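Local structure of Vv2_1132 (Vibrio vulnificus CMCP6, 5Y9S) at residues L203-H208 / W250-V255; L106-V111 / T232-S237; I281-S286 / Q296-I301; V101-L106 / L128-T133. The protein probably acts as a LysR-type transcriptional regulator, joining a helix-turn-helix DNA-binding domain to a periplasmic-binding-protein-like regulatory domain and assembling as a tetramer. All blocks are in the same frame, centred on the assembly; numbering follows the deposited sequence.

Contact 1: L203-H208 / W250-V255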
loop_
_atom_site.group_PDB
_atom_site.type_symbol
_atom_site.label_atom_id
_atom_site.label_comp_id
_atom_site.label_asym_id
_atom_site.label_seq_id
_atom_site.Cartn_x
_atom_site.Cartn_y
_atom_site.Cartn_z
ATOM N N LEU D 203 16.968 30.553 25.154
ATOM C CA LEU D 203 15.797 29.732 24.829
ATOM C C LEU D 203 15.302 30.150 23.446
ATOM O O LEU D 203 14.735 31.234 23.290
ATOM C CB LEU D 203 14.696 29.899 25.876
ATOM C CG LEU D 203 15.101 29.980 27.350
ATOM C CD1 LEU D 203 14.059 30.771 28.163
ATOM C CD2 LEU D 203 15.273 28.590 27.926
ATOM N N SER D 204 15.502 29.289 22.453
ATOM C CA SER D 204 15.469 29.683 21.050
ATOM C C SER D 204 14.353 28.976 20.284
ATOM O O SER D 204 13.762 27.991 20.743
ATOM C CB SER D 204 16.803 29.364 20.377
ATOM O OG SER D 204 16.935 27.962 20.237
ATOM N N TYR D 205 14.093 29.478 19.078
ATOM C CA TYR D 205 13.116 28.865 18.190
ATOM C C TYR D 205 13.793 27.861 17.269
ATOM O O TYR D 205 14.968 27.997 16.925
ATOM C CB TYR D 205 12.415 29.915 17.348
ATOM C CG TYR D 205 11.487 30.838 18.104
ATOM C CD1 TYR D 205 10.158 30.511 18.278
ATOM C CD2 TYR D 205 11.931 32.076 18.577
ATOM C CE1 TYR D 205 9.283 31.359 18.934
ATOM C CE2 TYR D 205 11.078 32.927 19.234
ATOM C CZ TYR D 205 9.753 32.567 19.408
ATOM O OH TYR D 205 8.894 33.410 20.065
ATOM N N SER D 206 13.046 26.833 16.890
ATOM C CA SER D 206 13.515 25.896 15.876
ATOM C C SER D 206 13.797 26.623 14.568
ATOM O O SER D 206 13.155 27.624 14.234
ATOM C CB SER D 206 12.474 24.806 15.655
ATOM O OG SER D 206 12.065 24.293 16.915
ATOM N N GLU D 207 14.763 26.107 13.811
ATOM C CA GLU D 207 15.247 26.891 12.685
ATOM C C GLU D 207 14.224 27.007 11.574
ATOM O O GLU D 207 14.399 27.847 10.689
ATOM C CB GLU D 207 16.547 26.304 12.143
ATOM C CG GLU D 207 16.582 24.802 12.138
ATOM C CD GLU D 207 17.846 24.271 11.510
ATOM O OE1 GLU D 207 18.045 23.036 11.511
ATOM O OE2 GLU D 207 18.640 25.097 11.014
ATOM N N HIS D 208 13.153 26.223 11.614
ATOM C CA HIS D 208 12.189 26.181 10.523
ATOM C C HIS D 208 10.874 26.862 10.889
ATOM O O HIS D 208 9.798 26.445 10.453
ATOM C CB HIS D 208 11.976 24.733 10.089
ATOM C CG HIS D 208 13.246 24.047 9.683
ATOM N ND1 HIS D 208 14.026 24.487 8.631
ATOM C CD2 HIS D 208 13.892 22.977 10.207
ATOM C CE1 HIS D 208 15.091 23.713 8.519
ATOM N NE2 HIS D 208 15.034 22.788 9.461
ATOM N N TRP D 250 13.600 35.498 23.223
ATOM C CA TRP D 250 13.015 36.554 22.397
ATOM C C TRP D 250 11.615 36.099 21.996
ATOM O O TRP D 250 11.456 35.053 21.354
ATOM C CB TRP D 250 13.875 36.852 21.159
ATOM C CG TRP D 250 14.933 37.951 21.381
ATOM C CD1 TRP D 250 14.880 39.255 20.951
ATOM C CD2 TRP D 250 16.167 37.821 22.098
ATOM N NE1 TRP D 250 16.002 39.934 21.371
ATOM C CE2 TRP D 250 16.811 39.072 22.064
ATOM C CE3 TRP D 250 16.789 36.764 22.766
ATOM C CZ2 TRP D 250 18.046 39.296 22.676
ATOM C CZ3 TRP D 250 18.027 36.985 23.373
ATOM C CH2 TRP D 250 18.632 38.234 23.328
ATOM N N VAL D 251 10.606 36.866 22.400
ATOM C CA VAL D 251 9.207 36.484 22.196
ATOM C C VAL D 251 8.403 37.708 21.804
ATOM O O VAL D 251 8.700 38.846 22.196
ATOM C CB VAL D 251 8.584 35.855 23.463
ATOM C CG1 VAL D 251 9.270 34.550 23.821
ATOM C CG2 VAL D 251 8.609 36.852 24.638
ATOM N N PRO D 252 7.359 37.490 21.016
ATOM C CA PRO D 252 6.479 38.597 20.628
ATOM C C PRO D 252 5.790 39.188 21.846
ATOM O O PRO D 252 5.427 38.471 22.778
ATOM C CB PRO D 252 5.472 37.929 19.682
ATOM C CG PRO D 252 6.195 36.750 19.149
ATOM C CD PRO D 252 7.085 36.265 20.253
ATOM N N MET D 253 5.618 40.514 21.832
ATOM C CA MET D 253 4.946 41.167 22.952
ATOM C C MET D 253 3.591 40.543 23.236
ATOM O O MET D 253 3.224 40.377 24.396
ATOM C CB MET D 253 4.762 42.675 22.701
ATOM C CG MET D 253 5.969 43.541 22.994
ATOM S SD MET D 253 6.273 43.639 24.758
ATOM C CE MET D 253 4.804 44.399 25.402
ATOM N N HIS D 254 2.829 40.183 22.200
ATOM C CA HIS D 254 1.442 39.801 22.463
ATOM C C HIS D 254 1.323 38.490 23.236
ATOM O O HIS D 254 0.246 38.188 23.770
ATOM C CB HIS D 254 0.646 39.714 21.151
ATOM C CG HIS D 254 0.853 38.443 20.394
ATOM N ND1 HIS D 254 1.800 38.310 19.402
ATOM C CD2 HIS D 254 0.232 37.245 20.487
ATOM C CE1 HIS D 254 1.749 37.082 18.909
ATOM N NE2 HIS D 254 0.811 36.413 19.556
ATOM N N VAL D 255 2.410 37.719 23.329
ATOM C CA VAL D 255 2.381 36.460 24.064
ATOM C C VAL D 255 2.635 36.647 25.556
ATOM O O VAL D 255 2.310 35.749 26.342
ATOM C CB VAL D 255 3.391 35.488 23.416
ATOM C CG1 VAL D 255 3.529 34.215 24.200
ATOM C CG2 VAL D 255 2.946 35.163 21.996
HETATM O O HOH W 1 13.736 33.244 21.625
#

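Contact 2: L106-V111 / T232-S237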
loop_
_atom_site.group_PDB
_atom_site.type_symbol
_atom_site.label_atom_id
_atom_site.label_comp_id
_atom_site.label_asym_id
_atom_site.label_seq_id
_atom_site.Cartn_x
_atom_site.Cartn_y
_atom_site.Cartn_z
ATOM N N LEU D 106 -0.940 29.332 12.250
ATOM C CA LEU D 106 0.047 28.560 12.978
ATOM C C LEU D 106 -0.460 28.277 14.386
ATOM O O LEU D 106 -1.332 28.982 14.910
ATOM C CB LEU D 106 1.379 29.305 13.036
ATOM C CG LEU D 106 2.067 29.446 11.678
ATOM C CD1 LEU D 106 1.584 30.716 10.922
ATOM C CD2 LEU D 106 3.578 29.407 11.853
ATOM N N HIS D 107 0.120 27.236 15.000
ATOM C CA HIS D 107 -0.302 26.804 16.331
ATOM C C HIS D 107 -0.192 27.928 17.350
ATOM O O HIS D 107 -1.095 28.112 18.178
ATOM C CB HIS D 107 0.542 25.619 16.796
ATOM C CG HIS D 107 0.108 24.308 16.228
ATOM N ND1 HIS D 107 0.235 23.997 14.893
ATOM C CD2 HIS D 107 -0.456 23.227 16.817
ATOM C CE1 HIS D 107 -0.225 22.775 14.683
ATOM N NE2 HIS D 107 -0.650 22.286 15.836
ATOM N N THR D 108 0.916 28.675 17.320
ATOM C CA THR D 108 1.140 29.698 18.336
ATOM C C THR D 108 0.054 30.761 18.271
ATOM O O THR D 108 -0.562 31.101 19.287
ATOM C CB THR D 108 2.523 30.328 18.162
ATOM O OG1 THR D 108 2.614 30.938 16.868
ATOM C CG2 THR D 108 3.602 29.265 18.268
ATOM N N LEU D 109 -0.218 31.270 17.067
ATOM C CA LEU D 109 -1.204 32.332 16.923
ATOM C C LEU D 109 -2.574 31.876 17.386
ATOM O O LEU D 109 -3.376 32.693 17.852
ATOM C CB LEU D 109 -1.255 32.796 15.468
ATOM C CG LEU D 109 -0.006 33.483 14.907
ATOM C CD1 LEU D 109 -0.250 33.918 13.476
ATOM C CD2 LEU D 109 0.362 34.676 15.782
ATOM N N ALA D 110 -2.847 30.573 17.299
ATOM C CA ALA D 110 -4.172 30.063 17.629
ATOM C C ALA D 110 -4.511 30.161 19.117
ATOM O O ALA D 110 -5.695 30.076 19.462
ATOM C CB ALA D 110 -4.298 28.612 17.162
ATOM N N VAL D 111 -3.528 30.326 20.011
ATOM C CA VAL D 111 -3.819 30.331 21.438
ATOM C C VAL D 111 -3.671 31.713 22.068
ATOM O O VAL D 111 -4.412 32.030 23.004
ATOM C CB VAL D 111 -2.979 29.285 22.211
ATOM C CG1 VAL D 111 -2.935 27.968 21.466
ATOM C CG2 VAL D 111 -1.570 29.775 22.484
ATOM N N THR D 232 12.387 25.199 20.561
ATOM C CA THR D 232 10.981 24.828 20.386
ATOM C C THR D 232 10.366 25.608 19.229
ATOM O O THR D 232 10.888 26.634 18.796
ATOM C CB THR D 232 10.154 25.082 21.650
ATOM O OG1 THR D 232 8.824 24.600 21.453
ATOM C CG2 THR D 232 10.066 26.565 21.920
ATOM N N THR D 233 9.216 25.125 18.758
ATOM C CA THR D 233 8.430 25.891 17.802
ATOM C C THR D 233 7.399 26.780 18.494
ATOM O O THR D 233 6.765 27.604 17.828
ATOM C CB THR D 233 7.718 24.963 16.819
ATOM O OG1 THR D 233 7.013 23.936 17.556
ATOM C CG2 THR D 233 8.729 24.304 15.837
ATOM N N LEU D 234 7.218 26.635 19.802
ATOM C CA LEU D 234 6.051 27.170 20.505
ATOM C C LEU D 234 6.484 28.320 21.397
ATOM O O LEU D 234 7.137 28.102 22.426
ATOM C CB LEU D 234 5.358 26.076 21.316
ATOM C CG LEU D 234 4.950 24.876 20.461
ATOM C CD1 LEU D 234 4.429 23.754 21.299
ATOM C CD2 LEU D 234 3.908 25.296 19.416
ATOM N N SER D 235 6.104 29.539 20.999
ATOM C CA SER D 235 6.347 30.719 21.825
ATOM C C SER D 235 5.943 30.475 23.267
ATOM O O SER D 235 6.678 30.819 24.202
ATOM C CB SER D 235 5.588 31.922 21.252
ATOM O OG SER D 235 6.367 32.536 20.244
ATOM N N GLU D 236 4.790 29.840 23.465
ATOM C CA GLU D 236 4.248 29.648 24.802
ATOM C C GLU D 236 5.137 28.761 25.657
ATOM O O GLU D 236 5.094 28.865 26.886
ATOM C CB GLU D 236 2.834 29.064 24.713
ATOM C CG GLU D 236 1.993 29.631 23.534
ATOM C CD GLU D 236 2.355 29.017 22.169
ATOM O OE1 GLU D 236 2.158 27.810 21.972
ATOM O OE2 GLU D 236 2.886 29.743 21.304
ATOM N N SER D 237 5.948 27.904 25.037
ATOM C CA SER D 237 6.887 27.077 25.794
ATOM C C SER D 237 8.094 27.890 26.219
ATOM O O SER D 237 8.566 27.746 27.352
ATOM C CB SER D 237 7.355 25.880 24.965
ATOM O OG SER D 237 6.396 24.865 25.005
HETATM O O HOH W 2 3.848 33.428 18.542
#

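Contact 3: I281-S286 / Q296-I301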
loop_
_atom_site.group_PDB
_atom_site.type_symbol
_atom_site.label_atom_id
_atom_site.label_comp_id
_atom_site.label_asym_id
_atom_site.label_seq_id
_atom_site.Cartn_x
_atom_site.Cartn_y
_atom_site.Cartn_z
ATOM N N ILE D 281 1.527 41.079 12.085
ATOM C CA ILE D 281 0.647 39.923 12.002
ATOM C C ILE D 281 -0.459 40.261 11.019
ATOM O O ILE D 281 -1.210 41.227 11.217
ATOM C CB ILE D 281 0.077 39.534 13.367
ATOM C CG1 ILE D 281 1.178 38.915 14.231
ATOM C CG2 ILE D 281 -1.059 38.550 13.172
ATOM C CD1 ILE D 281 0.909 38.995 15.708
ATOM N N LEU D 282 -0.560 39.462 9.965
ATOM C CA LEU D 282 -1.437 39.749 8.843
ATOM C C LEU D 282 -2.636 38.822 8.873
ATOM O O LEU D 282 -2.557 37.696 9.370
ATOM C CB LEU D 282 -0.689 39.590 7.516
ATOM C CG LEU D 282 0.586 40.430 7.521
ATOM C CD1 LEU D 282 1.424 40.217 6.281
ATOM C CD2 LEU D 282 0.197 41.887 7.687
ATOM N N CYS D 283 -3.755 39.317 8.353
ATOM C CA CYS D 283 -4.901 38.479 8.046
ATOM C C CYS D 283 -5.158 38.550 6.548
ATOM O O CYS D 283 -5.299 39.645 5.992
ATOM C CB CYS D 283 -6.135 38.907 8.834
ATOM S SG CYS D 283 -7.525 37.790 8.543
ATOM N N TYR D 284 -5.208 37.387 5.902
ATOM C CA TYR D 284 -5.457 37.233 4.477
ATOM C C TYR D 284 -6.848 36.676 4.225
ATOM O O TYR D 284 -7.354 35.862 5.006
ATOM C CB TYR D 284 -4.464 36.272 3.839
ATOM C CG TYR D 284 -3.101 36.833 3.614
ATOM C CD1 TYR D 284 -2.798 37.497 2.439
ATOM C CD2 TYR D 284 -2.095 36.652 4.554
ATOM C CE1 TYR D 284 -1.532 37.990 2.213
ATOM C CE2 TYR D 284 -0.827 37.143 4.335
ATOM C CZ TYR D 284 -0.553 37.818 3.167
ATOM O OH TYR D 284 0.710 38.319 2.946
ATOM N N ARG D 285 -7.442 37.078 3.097
ATOM C CA ARG D 285 -8.728 36.530 2.679
ATOM C C ARG D 285 -8.783 36.435 1.160
ATOM O O ARG D 285 -7.946 36.993 0.448
ATOM C CB ARG D 285 -9.886 37.367 3.221
ATOM C CG ARG D 285 -10.234 38.562 2.362
ATOM C CD ARG D 285 -11.668 39.039 2.620
ATOM N NE ARG D 285 -11.800 40.473 2.379
ATOM C CZ ARG D 285 -12.826 41.217 2.783
ATOM N NH1 ARG D 285 -13.839 40.674 3.452
ATOM N NH2 ARG D 285 -12.834 42.515 2.519
ATOM N N SER D 286 -9.784 35.707 0.664
ATOM C CA SER D 286 -9.999 35.563 -0.768
ATOM C C SER D 286 -10.818 36.723 -1.305
ATOM O O SER D 286 -11.815 37.129 -0.701
ATOM C CB SER D 286 -10.728 34.261 -1.098
ATOM O OG SER D 286 -10.926 34.171 -2.499
ATOM N N GLN D 296 -18.550 40.140 8.175
ATOM C CA GLN D 296 -18.778 40.651 9.525
ATOM C C GLN D 296 -17.532 40.480 10.382
ATOM O O GLN D 296 -17.165 41.379 11.146
ATOM C CB GLN D 296 -19.968 39.950 10.176
ATOM C CG GLN D 296 -21.324 40.361 9.639
ATOM C CD GLN D 296 -22.444 39.516 10.221
ATOM O OE1 GLN D 296 -22.192 38.504 10.873
ATOM N NE2 GLN D 296 -23.683 39.928 9.989
ATOM N N PHE D 297 -16.852 39.337 10.241
ATOM C CA PHE D 297 -15.598 39.125 10.955
ATOM C C PHE D 297 -14.523 40.092 10.482
ATOM O O PHE D 297 -13.853 40.741 11.294
ATOM C CB PHE D 297 -15.123 37.687 10.768
ATOM C CG PHE D 297 -14.042 37.282 11.731
ATOM C CD1 PHE D 297 -12.738 37.712 11.552
ATOM C CD2 PHE D 297 -14.333 36.481 12.825
ATOM C CE1 PHE D 297 -11.746 37.345 12.438
ATOM C CE2 PHE D 297 -13.343 36.111 13.712
ATOM C CZ PHE D 297 -12.050 36.548 13.517
ATOM N N TRP D 298 -14.333 40.181 9.163
ATOM C CA TRP D 298 -13.257 41.006 8.619
ATOM C C TRP D 298 -13.456 42.478 8.964
ATOM O O TRP D 298 -12.515 43.153 9.399
ATOM C CB TRP D 298 -13.173 40.801 7.108
ATOM C CG TRP D 298 -12.120 41.596 6.439
ATOM C CD1 TRP D 298 -12.191 42.910 6.076
ATOM C CD2 TRP D 298 -10.824 41.136 6.031
ATOM N NE1 TRP D 298 -11.020 43.296 5.470
ATOM C CE2 TRP D 298 -10.163 42.227 5.431
ATOM C CE3 TRP D 298 -10.161 39.908 6.112
ATOM C CZ2 TRP D 298 -8.866 42.127 4.916
ATOM C CZ3 TRP D 298 -8.872 39.807 5.598
ATOM C CH2 TRP D 298 -8.238 40.913 5.011
ATOM N N GLN D 299 -14.680 42.988 8.801
ATOM C CA GLN D 299 -14.946 44.394 9.088
ATOM C C GLN D 299 -14.738 44.729 10.555
ATOM O O GLN D 299 -14.628 45.909 10.900
ATOM C CB GLN D 299 -16.370 44.765 8.661
ATOM C CG GLN D 299 -16.441 45.514 7.331
ATOM C CD GLN D 299 -16.502 44.590 6.115
ATOM O OE1 GLN D 299 -16.737 43.390 6.238
ATOM N NE2 GLN D 299 -16.287 45.154 4.933
ATOM N N GLU D 300 -14.670 43.728 11.426
ATOM C CA GLU D 300 -14.470 44.012 12.838
ATOM C C GLU D 300 -12.990 44.160 13.209
ATOM O O GLU D 300 -12.668 44.904 14.146
ATOM C CB GLU D 300 -15.149 42.923 13.678
ATOM C CG GLU D 300 -15.803 43.443 14.959
ATOM C CD GLU D 300 -14.782 43.966 15.941
ATOM O OE1 GLU D 300 -13.783 43.256 16.186
ATOM O OE2 GLU D 300 -14.969 45.081 16.462
ATOM N N ILE D 301 -12.081 43.509 12.488
ATOM C CA ILE D 301 -10.644 43.619 12.755
ATOM C C ILE D 301 -10.063 44.570 11.708
ATOM O O ILE D 301 -9.564 44.154 10.661
ATOM C CB ILE D 301 -9.946 42.253 12.746
ATOM C CG1 ILE D 301 -10.474 41.371 11.619
ATOM C CG2 ILE D 301 -10.120 41.517 14.069
ATOM C CD1 ILE D 301 -9.755 40.057 11.522
#

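Contact 4: V101-L106 / L128-T133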
loop_
_atom_site.group_PDB
_atom_site.type_symbol
_atom_site.label_atom_id
_atom_site.label_comp_id
_atom_site.label_asym_id
_atom_site.label_seq_id
_atom_site.Cartn_x
_atom_site.Cartn_y
_atom_site.Cartn_z
ATOM N N VAL D 101 -17.195 30.664 10.352
ATOM C CA VAL D 101 -16.007 31.282 9.788
ATOM C C VAL D 101 -14.853 30.306 9.988
ATOM O O VAL D 101 -14.562 29.906 11.124
ATOM C CB VAL D 101 -15.720 32.643 10.444
ATOM C CG1 VAL D 101 -14.590 33.363 9.720
ATOM C CG2 VAL D 101 -16.978 33.505 10.452
ATOM N N ARG D 102 -14.227 29.900 8.879
ATOM C CA ARG D 102 -13.140 28.921 8.877
ATOM C C ARG D 102 -11.817 29.673 8.925
ATOM O O ARG D 102 -11.555 30.524 8.071
ATOM C CB ARG D 102 -13.210 28.024 7.639
ATOM C CG ARG D 102 -14.158 26.825 7.772
ATOM C CD ARG D 102 -14.767 26.392 6.423
ATOM N NE ARG D 102 -14.991 27.514 5.504
ATOM C CZ ARG D 102 -15.127 27.392 4.184
ATOM N NH1 ARG D 102 -15.331 28.465 3.433
ATOM N NH2 ARG D 102 -15.046 26.193 3.606
ATOM N N ILE D 103 -10.996 29.379 9.931
ATOM C CA ILE D 103 -9.771 30.127 10.185
ATOM C C ILE D 103 -8.618 29.141 10.266
ATOM O O ILE D 103 -8.723 28.115 10.946
ATOM C CB ILE D 103 -9.875 30.960 11.475
ATOM C CG1 ILE D 103 -10.976 32.024 11.325
ATOM C CG2 ILE D 103 -8.548 31.585 11.783
ATOM C CD1 ILE D 103 -11.447 32.641 12.623
ATOM N N VAL D 104 -7.540 29.430 9.544
ATOM C CA VAL D 104 -6.317 28.636 9.565
ATOM C C VAL D 104 -5.177 29.548 10.000
ATOM O O VAL D 104 -5.170 30.740 9.671
ATOM C CB VAL D 104 -6.022 28.012 8.182
ATOM C CG1 VAL D 104 -5.846 29.098 7.134
ATOM C CG2 VAL D 104 -4.778 27.166 8.224
ATOM N N CYS D 105 -4.226 28.995 10.749
ATOM C CA CYS D 105 -3.064 29.745 11.216
ATOM C C CYS D 105 -2.076 28.779 11.846
ATOM O O CYS D 105 -2.338 27.580 11.979
ATOM C CB CYS D 105 -3.442 30.813 12.235
ATOM S SG CYS D 105 -4.306 30.112 13.664
ATOM N N LEU D 106 -0.940 29.332 12.250
ATOM C CA LEU D 106 0.047 28.560 12.978
ATOM C C LEU D 106 -0.460 28.277 14.386
ATOM O O LEU D 106 -1.332 28.982 14.910
ATOM C CB LEU D 106 1.379 29.305 13.036
ATOM C CG LEU D 106 2.067 29.446 11.678
ATOM C CD1 LEU D 106 1.584 30.716 10.922
ATOM C CD2 LEU D 106 3.578 29.407 11.853
ATOM N N LEU D 128 -21.526 34.508 15.375
ATOM C CA LEU D 128 -20.819 33.658 14.430
ATOM C C LEU D 128 -20.320 32.404 15.130
ATOM O O LEU D 128 -20.238 32.338 16.357
ATOM C CB LEU D 128 -19.640 34.399 13.804
ATOM C CG LEU D 128 -19.978 35.717 13.120
ATOM C CD1 LEU D 128 -18.707 36.439 12.739
ATOM C CD2 LEU D 128 -20.853 35.465 11.894
ATOM N N ASN D 129 -19.992 31.395 14.331
ATOM C CA ASN D 129 -19.380 30.173 14.834
ATOM C C ASN D 129 -17.961 30.095 14.274
ATOM O O ASN D 129 -17.773 29.984 13.058
ATOM C CB ASN D 129 -20.209 28.948 14.443
ATOM C CG ASN D 129 -19.570 27.655 14.898
ATOM O OD1 ASN D 129 -18.855 27.623 15.904
ATOM N ND2 ASN D 129 -19.814 26.578 14.155
ATOM N N LEU D 130 -16.968 30.155 15.155
ATOM C CA LEU D 130 -15.567 30.244 14.752
ATOM C C LEU D 130 -14.915 28.868 14.795
ATOM O O LEU D 130 -14.951 28.187 15.825
ATOM C CB LEU D 130 -14.819 31.221 15.661
ATOM C CG LEU D 130 -15.540 32.561 15.706
ATOM C CD1 LEU D 130 -14.982 33.446 16.803
ATOM C CD2 LEU D 130 -15.421 33.251 14.370
ATOM N N SER D 131 -14.331 28.459 13.680
ATOM C CA SER D 131 -13.638 27.180 13.576
ATOM C C SER D 131 -12.175 27.450 13.236
ATOM O O SER D 131 -11.861 27.879 12.121
ATOM C CB SER D 131 -14.291 26.282 12.526
ATOM O OG SER D 131 -13.549 25.076 12.361
ATOM N N VAL D 132 -11.287 27.163 14.184
ATOM C CA VAL D 132 -9.871 27.515 14.108
ATOM C C VAL D 132 -9.070 26.224 14.002
ATOM O O VAL D 132 -8.979 25.467 14.974
ATOM C CB VAL D 132 -9.436 28.320 15.338
ATOM C CG1 VAL D 132 -7.917 28.488 15.366
ATOM C CG2 VAL D 132 -10.151 29.672 15.382
ATOM N N THR D 133 -8.495 25.947 12.830
ATOM C CA THR D 133 -7.639 24.772 12.689
ATOM C C THR D 133 -6.194 25.206 12.524
ATOM O O THR D 133 -5.796 25.631 11.425
ATOM C CB THR D 133 -8.058 23.909 11.501
ATOM O OG1 THR D 133 -7.377 24.370 10.331
ATOM C CG2 THR D 133 -9.547 23.990 11.292
#

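Contact 1: L203-H208 / W250-V255
Tyr205 and Trp250 meet where two parallel strands of the alpha/beta regulatory domain part. Strands 199-205 and 248-252 are neighbours in the sheet, but their segments diverge at this end: the axes run 57° apart and come no nearer than 8.1 Å. A water bridges the opening, donating to Leu203 O and accepting from Trp250 N, each at 2.8 Å, and so takes up two backbone groups that stand too far apart to bond directly.

Two residues further along, the side chain of Tyr205 crosses the divide. Its CG lies anti to the carbonyl carbon (chi1 -69°), and the ring turns an edge to the second strand, with CE2 3.0 Å from Trp250 O, near the ring plane. Tyr205 OH lies 3.3 Å from Trp250 O, at most a weak and undecided bond, since Ser235 OG, its stronger partner at the start of helix 235-243, is also within reach. Trp250 takes part mainly through its backbone; its indole turns aside toward Val215 and Leu219 of helix 210-220, while NE1 is held by Trp275 O.

Beyond the carbonyl, Val251 CG1 stands 3.9 Å from Tyr205 OH. Pro252 meets the tyrosine tip to tip, its ring carbon CD 3.4 Å from Tyr205 OH.

Contact 2: L106-V111 / T232-S237
Thr108 and Glu236 face each other across the interface between the two halves of the regulatory domain, where the beginnings of helices 107-112 and 235-243 come together; in LysR-type regulators the space between these halves commonly holds the effector. The backbones are closest at Thr108 and Leu234, with CA atoms 5.9 Å apart.

Thr108 reaches across with its methyl group. CG2, anti to the carbonyl carbon, lies 3.6 Å from Thr233 O and 3.7 Å from Ser235 N, so it rests against the turn that starts the second helix; Leu234, at the N-cap position, adds CD2 at 4.1 Å from Thr108 CG2. Just before it, Thr232 OG1 accepts from Leu234 N, an ST turn. Glu236 crosses the threonine side chain at about a right angle. A bend at chi2 (78°) turns its CD aside, and OE2 comes within 3.2 Å of Thr108 CG2, while Glu236 CG meets Val111 CG2 at 3.7 Å. The carboxylate finds its polar partners elsewhere: OE1 bonds to His107 NE2 of the third subunit, and OE2 weakly to Asn112 ND2. A water links Thr108 OG1, weakly, with Ser235 OG, which has a further partner in contact 1.

Helix 107-112 directly follows strand 100-105 and packs through Ala110 on strand 129-134, whereas helix 235-243 follows strand 225-232, whose last residue, Thr232, extends the sheet into the third subunit.

Contact 3: I281-S286 / Q296-I301
Trp298 and Arg285 form a flat stack between the C-terminal helix, 292-300, and strand 277-286; the axes of 281-286 and 296-300 approach to 11.0 Å at 149°. With CG anti to the backbone N (chi1 180°), the indole is directed from the helix to the strand. Over one of its faces lies the arginine, extended from CG to NE: the guanidinium and indole planes are 8° apart, and Arg285 CZ sits 3.6 Å above the centroid of the five-membered ring, a cation-pi contact. The aliphatic part of the same chain covers the six-membered ring, where Arg285 CG makes a CH-pi contact. Salt bridges from NE to Glu173 and from NH1 to Asp295 fix the turn of the guanidinium and probably offset its charge.

The far end of the indole reaches the strand backbone, with Trp298 CH2 3.3 Å from Cys283 O. Beside it, Cys283 SG stands 3.8 Å from Trp298 CZ3, an oblique sulfur-aromatic contact.

Three residues on, Ile301 points toward the strand and brings CD1 to 4.4 Å from Cys283 SG. The sulfur thus lies near both the indole and an aliphatic tip. A helix covering the strand that precedes it, and running nearly antiparallel to it, is the basic layered unit of alpha/beta folds such as the periplasmic-binding-protein-like regulatory domain of this family.

Contact 4: V101-L106 / L128-T133
Backbone hydrogen bonds join Val101 and Ile103 to the strand beginning at Asn129, in the alternating pattern of a parallel pair. Val101 N donates to Asn129 O at 2.8 Å and Val101 O accepts from Ser131 N at 2.9 Å; the same scheme repeats two residues on, with Ile103 N bonded to Ser131 O and Ile103 O to Thr133 N. All four are short and fairly straight, and the segments cross at -24°. Between them, Val132 CA directs a CA-H...O contact to Ile103 O at 3.4 Å.

Val101, Ile103, Leu130 and Val132 share one apolar face. Leu130 CD2 touches Val101 CB at 4.0 Å, and Val132 CG2 lies 4.1 Å from Ile103 CB. Two more side chains touch this group from its ends: Leu128 CD1 meets Val101 CG2, which is anti to its carbonyl carbon, at 4.1 Å, and Cys105 SG lies against Val132 CG1 at 4.3 Å. Helix 292-300 covers the Val101 and Leu130 end, and helix 114-120 covers Ile103 and Val132.

The opposite face carries Arg102, Val104, Ser131 and Thr133, and its polar groups look beyond the pair: Arg102 forms a salt bridge with Asp152, and Ser131 OG bonds to Glu231 of the third subunit. Strand 129-134 also pairs in parallel with a strand of that subunit, carrying the sheet through the interface.

The two strands are joined by a mostly helical connection, which makes them a beta-alpha-beta crossover, the repeating element of the Rossmann-like sheets in periplasmic-binding-protein-type domains.

How the contacts relate
From the N terminus, contact 4 opens first and closes a crossover of the first subdomain, pairing 101-106 with 128-133 around the helices between. Contact 2 starts inside it, sharing Leu106, and ends only at 232-237, so the two cross. Contact 1 in turn opens within contact 2 at 203-208 and closes beyond it at 250-255, a second crossing, while Ser206 N to Thr232 O ties the pair together. Contact 3 follows in series as a short strand-to-helix connection near the C terminus, and brings the chain back to the first strands of the regulatory domain: Phe297 packs on Leu130 and Ile103 of contact 4. Contacts 3 and 4 therefore build one subdomain, contact 1 the other, and contact 2 joins them.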